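Local coordinates for proline iminopeptidase-related protein (Thermus thermophilus, PDB 2YYS), which is of unknown function but may act as a peptidase, having the alpha/beta hydrolase fold, at residues A27-H32 with V56-R61. Numbering follows the deposited sequence.
Sequences ALFVLH and VYFDQR
Strands 27-31 and 54-58 illustrate how two parallel neighbours can be zipped directly at one end and separated by water at the other. V56 carries the direct part: its N-H meets L28 O almost along the C=O axis at 2.9 Å, and its own carbonyl accepts V30 N. On the face holding F29 and V56, the valine lies over the phenylalanine ring, CB 4.0 Å from the centroid in a CH-pi contact, while CE2 of F58 comes in at the ring edge; helix 78-91 packs on both phenylalanines. V30 CG2 touches Y57 CD1 on the other face. From F58 onward the backbones part, and the CA atoms of H32 and D59 are 7.4 Å from each other. Here water 1 is held by four bonds, donating to V30 O and F58 O and accepting from H32 N and Q60 NE2, and it sits over the centre of the F58 ring. The Q60 side chain bends at chi2 (148°), which lays its amide on the H32 imidazole with planes 5° apart, Q60 NE2 3.3 Å above the ring. Q60 NE2 also donates to H32 O (3.0 Å), and water 2 links that carbonyl to Q60 OE1. H32 ND1 adds a weak hydrogen bond to F58 O. An alanine in place of Q60 would remove the amide that covers the imidazole and grips both H32 O and water 1, and would probably loosen the loop at H32. Joined through helix 40-46, the strands form a beta-alpha-beta unit in the central sheet of the alpha/beta hydrolase fold.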
loop_
_atom_site.group_PDB
_atom_site.type_symbol
_atom_site.label_atom_id
_atom_site.label_comp_id
_atom_site.label_asym_id
_atom_site.label_seq_id
_atom_site.Cartn_x
_atom_site.Cartn_y
_atom_site.Cartn_z
ATOM N N ALA A 27 1.327 -13.856 -11.988
ATOM C CA ALA A 27 1.771 -12.481 -11.852
ATOM C C ALA A 27 1.125 -11.771 -10.661
ATOM O O ALA A 27 -0.071 -11.936 -10.406
ATOM C CB ALA A 27 1.477 -11.736 -13.119
ATOM N N LEU A 28 1.937 -10.987 -9.943
ATOM C CA LEU A 28 1.485 -10.090 -8.879
ATOM C C LEU A 28 2.018 -8.705 -9.119
ATOM O O LEU A 28 3.203 -8.551 -9.414
ATOM C CB LEU A 28 2.006 -10.562 -7.516
ATOM C CG LEU A 28 1.544 -11.953 -7.125
ATOM C CD1 LEU A 28 2.300 -12.453 -5.920
ATOM C CD2 LEU A 28 0.042 -11.929 -6.848
ATOM N N PHE A 29 1.147 -7.704 -8.988
ATOM C CA PHE A 29 1.537 -6.312 -9.038
ATOM C C PHE A 29 1.542 -5.738 -7.628
ATOM O O PHE A 29 0.631 -6.004 -6.837
ATOM C CB PHE A 29 0.589 -5.538 -9.955
ATOM C CG PHE A 29 0.880 -5.751 -11.410
ATOM C CD1 PHE A 29 1.408 -4.745 -12.180
ATOM C CD2 PHE A 29 0.684 -6.990 -11.987
ATOM C CE1 PHE A 29 1.701 -4.954 -13.519
ATOM C CE2 PHE A 29 0.980 -7.203 -13.324
ATOM C CZ PHE A 29 1.495 -6.190 -14.082
ATOM N N VAL A 30 2.571 -4.954 -7.315
ATOM C CA VAL A 30 2.753 -4.421 -5.969
ATOM C C VAL A 30 2.384 -2.954 -5.966
ATOM O O VAL A 30 2.880 -2.178 -6.780
ATOM C CB VAL A 30 4.186 -4.629 -5.478
ATOM C CG1 VAL A 30 4.393 -4.072 -4.056
ATOM C CG2 VAL A 30 4.505 -6.098 -5.493
ATOM N N LEU A 31 1.477 -2.594 -5.063
ATOM C CA LEU A 31 1.003 -1.225 -4.926
ATOM C C LEU A 31 1.478 -0.637 -3.588
ATOM O O LEU A 31 0.928 -0.951 -2.525
ATOM C CB LEU A 31 -0.524 -1.193 -5.052
ATOM C CG LEU A 31 -1.044 -1.450 -6.473
ATOM C CD1 LEU A 31 -2.537 -1.771 -6.476
ATOM C CD2 LEU A 31 -0.764 -0.247 -7.367
ATOM N N HIS A 32 2.513 0.199 -3.634
ATOM C CA HIS A 32 3.022 0.849 -2.424
ATOM C C HIS A 32 2.056 1.939 -1.927
ATOM O O HIS A 32 1.097 2.321 -2.613
ATOM C CB HIS A 32 4.409 1.461 -2.661
ATOM C CG HIS A 32 4.374 2.653 -3.557
ATOM N ND1 HIS A 32 4.792 2.610 -4.869
ATOM C CD2 HIS A 32 3.920 3.907 -3.348
ATOM C CE1 HIS A 32 4.610 3.794 -5.419
ATOM N NE2 HIS A 32 4.082 4.601 -4.518
ATOM N N VAL A 56 5.832 -7.651 -10.170
ATOM C CA VAL A 56 6.084 -6.360 -10.772
ATOM C C VAL A 56 6.037 -5.319 -9.657
ATOM O O VAL A 56 4.948 -4.890 -9.218
ATOM C CB VAL A 56 5.044 -6.070 -11.874
ATOM C CG1 VAL A 56 5.334 -4.749 -12.554
ATOM C CG2 VAL A 56 5.042 -7.186 -12.881
ATOM N N TYR A 57 7.212 -4.976 -9.145
ATOM C CA TYR A 57 7.342 -3.864 -8.216
ATOM C C TYR A 57 7.450 -2.613 -9.061
ATOM O O TYR A 57 8.175 -2.590 -10.043
ATOM C CB TYR A 57 8.579 -4.000 -7.313
ATOM C CG TYR A 57 8.704 -5.321 -6.583
ATOM C CD1 TYR A 57 8.136 -5.507 -5.333
ATOM C CD2 TYR A 57 9.415 -6.378 -7.138
ATOM C CE1 TYR A 57 8.264 -6.724 -4.660
ATOM C CE2 TYR A 57 9.547 -7.584 -6.480
ATOM C CZ TYR A 57 8.970 -7.755 -5.239
ATOM O OH TYR A 57 9.099 -8.974 -4.593
ATOM N N PHE A 58 6.690 -1.590 -8.719
ATOM C CA PHE A 58 6.830 -0.322 -9.404
ATOM C C PHE A 58 6.566 0.854 -8.500
ATOM O O PHE A 58 5.871 0.738 -7.480
ATOM C CB PHE A 58 5.971 -0.275 -10.680
ATOM C CG PHE A 58 4.488 -0.195 -10.443
ATOM C CD1 PHE A 58 3.818 1.003 -10.603
ATOM C CD2 PHE A 58 3.751 -1.335 -10.152
ATOM C CE1 PHE A 58 2.453 1.082 -10.418
ATOM C CE2 PHE A 58 2.370 -1.266 -9.964
ATOM C CZ PHE A 58 1.719 -0.064 -10.098
ATOM N N ASP A 59 7.170 1.979 -8.864
ATOM C CA ASP A 59 6.895 3.229 -8.217
ATOM C C ASP A 59 5.836 3.937 -9.051
ATOM O O ASP A 59 5.942 4.017 -10.274
ATOM C CB ASP A 59 8.147 4.096 -8.120
ATOM C CG ASP A 59 9.176 3.547 -7.169
ATOM O OD1 ASP A 59 8.971 2.451 -6.594
ATOM O OD2 ASP A 59 10.244 4.160 -6.943
ATOM N N GLN A 60 4.842 4.477 -8.370
ATOM C CA GLN A 60 3.696 5.094 -8.996
ATOM C C GLN A 60 4.100 6.402 -9.671
ATOM O O GLN A 60 5.227 6.903 -9.504
ATOM C CB GLN A 60 2.571 5.290 -7.970
ATOM C CG GLN A 60 1.871 3.966 -7.600
ATOM C CD GLN A 60 1.358 3.920 -6.162
ATOM O OE1 GLN A 60 0.931 4.939 -5.625
ATOM N NE2 GLN A 60 1.403 2.739 -5.541
ATOM N N ARG A 61 3.180 6.912 -10.473
ATOM C CA ARG A 61 3.449 8.033 -11.345
ATOM C C ARG A 61 4.006 9.195 -10.533
ATOM O O ARG A 61 3.491 9.522 -9.463
ATOM C CB ARG A 61 2.191 8.439 -12.112
ATOM C CG ARG A 61 1.017 8.872 -11.236
ATOM C CD ARG A 61 -0.045 9.635 -11.984
ATOM N NE ARG A 61 -0.432 8.942 -13.206
ATOM C CZ ARG A 61 -1.088 9.490 -14.230
ATOM N NH1 ARG A 61 -1.391 8.751 -15.293
ATOM N NH2 ARG A 61 -1.461 10.763 -14.194
HETATM O O HOH W 1 3.192 0.614 -6.577
HETATM O O HOH W 2 0.067 5.113 -3.000
#